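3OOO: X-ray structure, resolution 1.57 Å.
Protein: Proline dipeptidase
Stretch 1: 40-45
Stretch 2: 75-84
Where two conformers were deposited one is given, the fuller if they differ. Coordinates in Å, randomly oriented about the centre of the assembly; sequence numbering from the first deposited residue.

Stretch 1 40-45: ERQMFL
Stretch 2 75-84: GYIDSENPWQ

Stretch 2 runs from an extended lead-in through a turn into a helix, and its side chains meet a mostly extended stretch 1 (Gln 42 phi/psi -102/135, Phe 44 -140/140). At Tyr 76 (-143/141, chi1 p at 77°, chi2 111°) CB points toward stretch 1, and the hydroxyl OH accepts from the backbone Gln 42 N at 2.9 Å, so a side chain satisfies a main-chain donor; Arg 41 CB lies 3.3 Å from that same Tyr 76 OH.

Ile 77 to Glu 80 form a type I turn, closed by Glu 80 N to Ile 77 O at 2.9 Å and braced by Ile 77 N to Glu 80 OE1 at 2.9 Å. Within it Asp 78 (chi1 m) meets an extended Arg 41 (m, t, t, chi4 90°) end to end: NE of Arg 41 to OD1 of Asp 78 and NH2 to OD2 are both 2.9 Å and nearly linear, a bidentate salt bridge in the guanidinium plane, across CA atoms 8.7 Å apart.

Asn 81 (chi1 t) caps the helix, its OD1 accepting from Gln 84 N at 3.1 Å. Pro 82 CB then packs 3.8 Å from Gln 42 CG, with CA atoms 7.2 Å apart. Trp 83 (chi1 m, chi2 110°) brings CZ2 within 3.6 Å of Gln 42 NE2 and CZ3 within 3.6 Å of Phe 44 CE2; the six-membered rings meet rim to rim, planes at 45°.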

# COMPACT_ATOMS: atom_id res chain seq x y z
N GLU A 40 3.77 -7.66 7.98
CA GLU A 40 4.51 -6.43 8.31
C GLU A 40 6.00 -6.53 8.00
O GLU A 40 6.66 -5.52 7.75
CB GLU A 40 4.32 -6.04 9.79
CG GLU A 40 4.93 -4.68 10.17
CD GLU A 40 4.82 -4.38 11.65
OE1 GLU A 40 3.73 -4.59 12.22
OE2 GLU A 40 5.82 -3.92 12.25
N ARG A 41 6.53 -7.75 8.05
CA ARG A 41 7.93 -7.99 7.72
C ARG A 41 8.13 -7.88 6.20
O ARG A 41 7.16 -7.79 5.44
CB ARG A 41 8.41 -9.35 8.23
CG ARG A 41 8.55 -9.43 9.74
CD ARG A 41 9.34 -10.68 10.11
NE ARG A 41 9.47 -10.89 11.55
CZ ARG A 41 8.60 -11.58 12.29
NH1 ARG A 41 7.51 -12.11 11.74
NH2 ARG A 41 8.83 -11.72 13.59
N GLN A 42 9.38 -7.88 5.78
CA GLN A 42 9.70 -7.61 4.38
C GLN A 42 10.04 -8.86 3.56
O GLN A 42 10.80 -9.72 4.00
CB GLN A 42 10.89 -6.64 4.26
CG GLN A 42 10.77 -5.34 5.05
CD GLN A 42 9.45 -4.62 4.85
OE1 GLN A 42 8.87 -4.65 3.77
NE2 GLN A 42 8.98 -3.95 5.91
N MSE A 43 9.44 -8.90 2.37
CA MSE A 43 9.62 -9.87 1.31
C MSE A 43 9.80 -9.02 -0.01
O MSE A 43 8.81 -8.35 -0.32
CB MSE A 43 8.28 -10.72 1.23
CG MSE A 43 8.27 -12.32 1.38
SE MSE A 43 8.21 -13.40 -0.31
CE MSE A 43 6.51 -12.72 -0.99
N PHE A 44 10.90 -9.08 -0.76
CA PHE A 44 10.96 -8.50 -2.10
C PHE A 44 11.72 -9.42 -3.02
O PHE A 44 12.75 -9.98 -2.63
CB PHE A 44 11.68 -7.14 -2.09
CG PHE A 44 11.01 -6.09 -1.24
CD1 PHE A 44 9.79 -5.52 -1.63
CD2 PHE A 44 11.59 -5.68 -0.05
CE1 PHE A 44 9.17 -4.55 -0.84
CE2 PHE A 44 10.98 -4.72 0.75
CZ PHE A 44 9.77 -4.15 0.35
N LEU A 45 11.24 -9.54 -4.25
CA LEU A 45 11.98 -10.20 -5.30
C LEU A 45 12.49 -9.13 -6.25
O LEU A 45 11.71 -8.43 -6.90
CB LEU A 45 11.08 -11.18 -6.05
CG LEU A 45 11.68 -11.93 -7.25
CD1 LEU A 45 12.82 -12.85 -6.82
CD2 LEU A 45 10.60 -12.72 -7.97
N GLY A 75 18.45 -12.46 3.86
CA GLY A 75 17.42 -12.17 4.83
C GLY A 75 17.88 -11.26 5.94
O GLY A 75 19.03 -10.82 5.98
N TYR A 76 16.95 -11.00 6.86
CA TYR A 76 17.23 -10.14 8.00
C TYR A 76 16.51 -10.66 9.23
O TYR A 76 15.38 -11.15 9.14
CB TYR A 76 16.82 -8.69 7.70
CG TYR A 76 15.33 -8.42 7.76
CD1 TYR A 76 14.79 -7.62 8.77
CD2 TYR A 76 14.46 -8.96 6.82
CE1 TYR A 76 13.42 -7.36 8.84
CE2 TYR A 76 13.09 -8.71 6.88
CZ TYR A 76 12.58 -7.92 7.89
OH TYR A 76 11.24 -7.67 7.94
N ILE A 77 17.18 -10.59 10.38
CA ILE A 77 16.57 -10.89 11.66
C ILE A 77 15.88 -9.64 12.20
O ILE A 77 16.09 -8.53 11.68
CB ILE A 77 17.57 -11.50 12.69
CG1 ILE A 77 18.70 -10.52 13.02
CG2 ILE A 77 18.12 -12.83 12.18
CD1 ILE A 77 19.55 -10.98 14.22
N ASP A 78 15.05 -9.80 13.22
CA ASP A 78 14.19 -8.71 13.67
C ASP A 78 14.92 -7.50 14.25
O ASP A 78 14.38 -6.39 14.27
CB ASP A 78 13.14 -9.23 14.65
CG ASP A 78 12.06 -10.04 13.97
OD1 ASP A 78 11.89 -9.93 12.73
OD2 ASP A 78 11.36 -10.80 14.69
N SER A 79 16.13 -7.73 14.73
CA SER A 79 16.96 -6.65 15.26
C SER A 79 17.66 -5.84 14.17
O SER A 79 18.27 -4.80 14.46
CB SER A 79 17.99 -7.20 16.24
OG SER A 79 18.83 -8.15 15.63
N GLU A 80 17.57 -6.30 12.92
CA GLU A 80 18.19 -5.61 11.79
C GLU A 80 17.20 -4.71 11.06
O GLU A 80 16.02 -5.05 10.92
CB GLU A 80 18.79 -6.61 10.81
CG GLU A 80 19.99 -7.37 11.35
CD GLU A 80 20.51 -8.42 10.40
OE1 GLU A 80 19.72 -9.23 9.88
OE2 GLU A 80 21.74 -8.45 10.18
N ASN A 81 17.69 -3.57 10.60
CA ASN A 81 16.93 -2.68 9.74
C ASN A 81 16.93 -3.28 8.33
O ASN A 81 17.99 -3.39 7.70
CB ASN A 81 17.60 -1.30 9.76
CG ASN A 81 16.88 -0.28 8.89
OD1 ASN A 81 16.44 -0.57 7.78
ND2 ASN A 81 16.79 0.95 9.39
N PRO A 82 15.74 -3.69 7.83
CA PRO A 82 15.72 -4.38 6.53
C PRO A 82 16.13 -3.48 5.38
O PRO A 82 16.71 -3.96 4.41
CB PRO A 82 14.26 -4.81 6.38
CG PRO A 82 13.49 -3.84 7.23
CD PRO A 82 14.39 -3.54 8.40
N TRP A 83 15.86 -2.18 5.49
CA TRP A 83 16.21 -1.23 4.43
C TRP A 83 17.73 -1.08 4.32
O TRP A 83 18.27 -1.04 3.21
CB TRP A 83 15.51 0.11 4.65
CG TRP A 83 14.07 -0.09 4.99
CD1 TRP A 83 13.48 0.14 6.20
CD2 TRP A 83 13.06 -0.63 4.14
NE1 TRP A 83 12.15 -0.20 6.14
CE2 TRP A 83 11.86 -0.67 4.89
CE3 TRP A 83 13.04 -1.07 2.81
CZ2 TRP A 83 10.66 -1.14 4.36
CZ3 TRP A 83 11.84 -1.53 2.28
CH2 TRP A 83 10.66 -1.57 3.06
N GLN A 84 18.40 -1.00 5.46
CA GLN A 84 19.86 -0.98 5.51
C GLN A 84 20.43 -2.29 4.98
O GLN A 84 21.45 -2.30 4.27
CB GLN A 84 20.35 -0.72 6.93
CG GLN A 84 20.05 0.69 7.44
CD GLN A 84 20.41 0.86 8.91
OE1 GLN A 84 19.93 1.78 9.57
NE2 GLN A 84 21.24 -0.04 9.42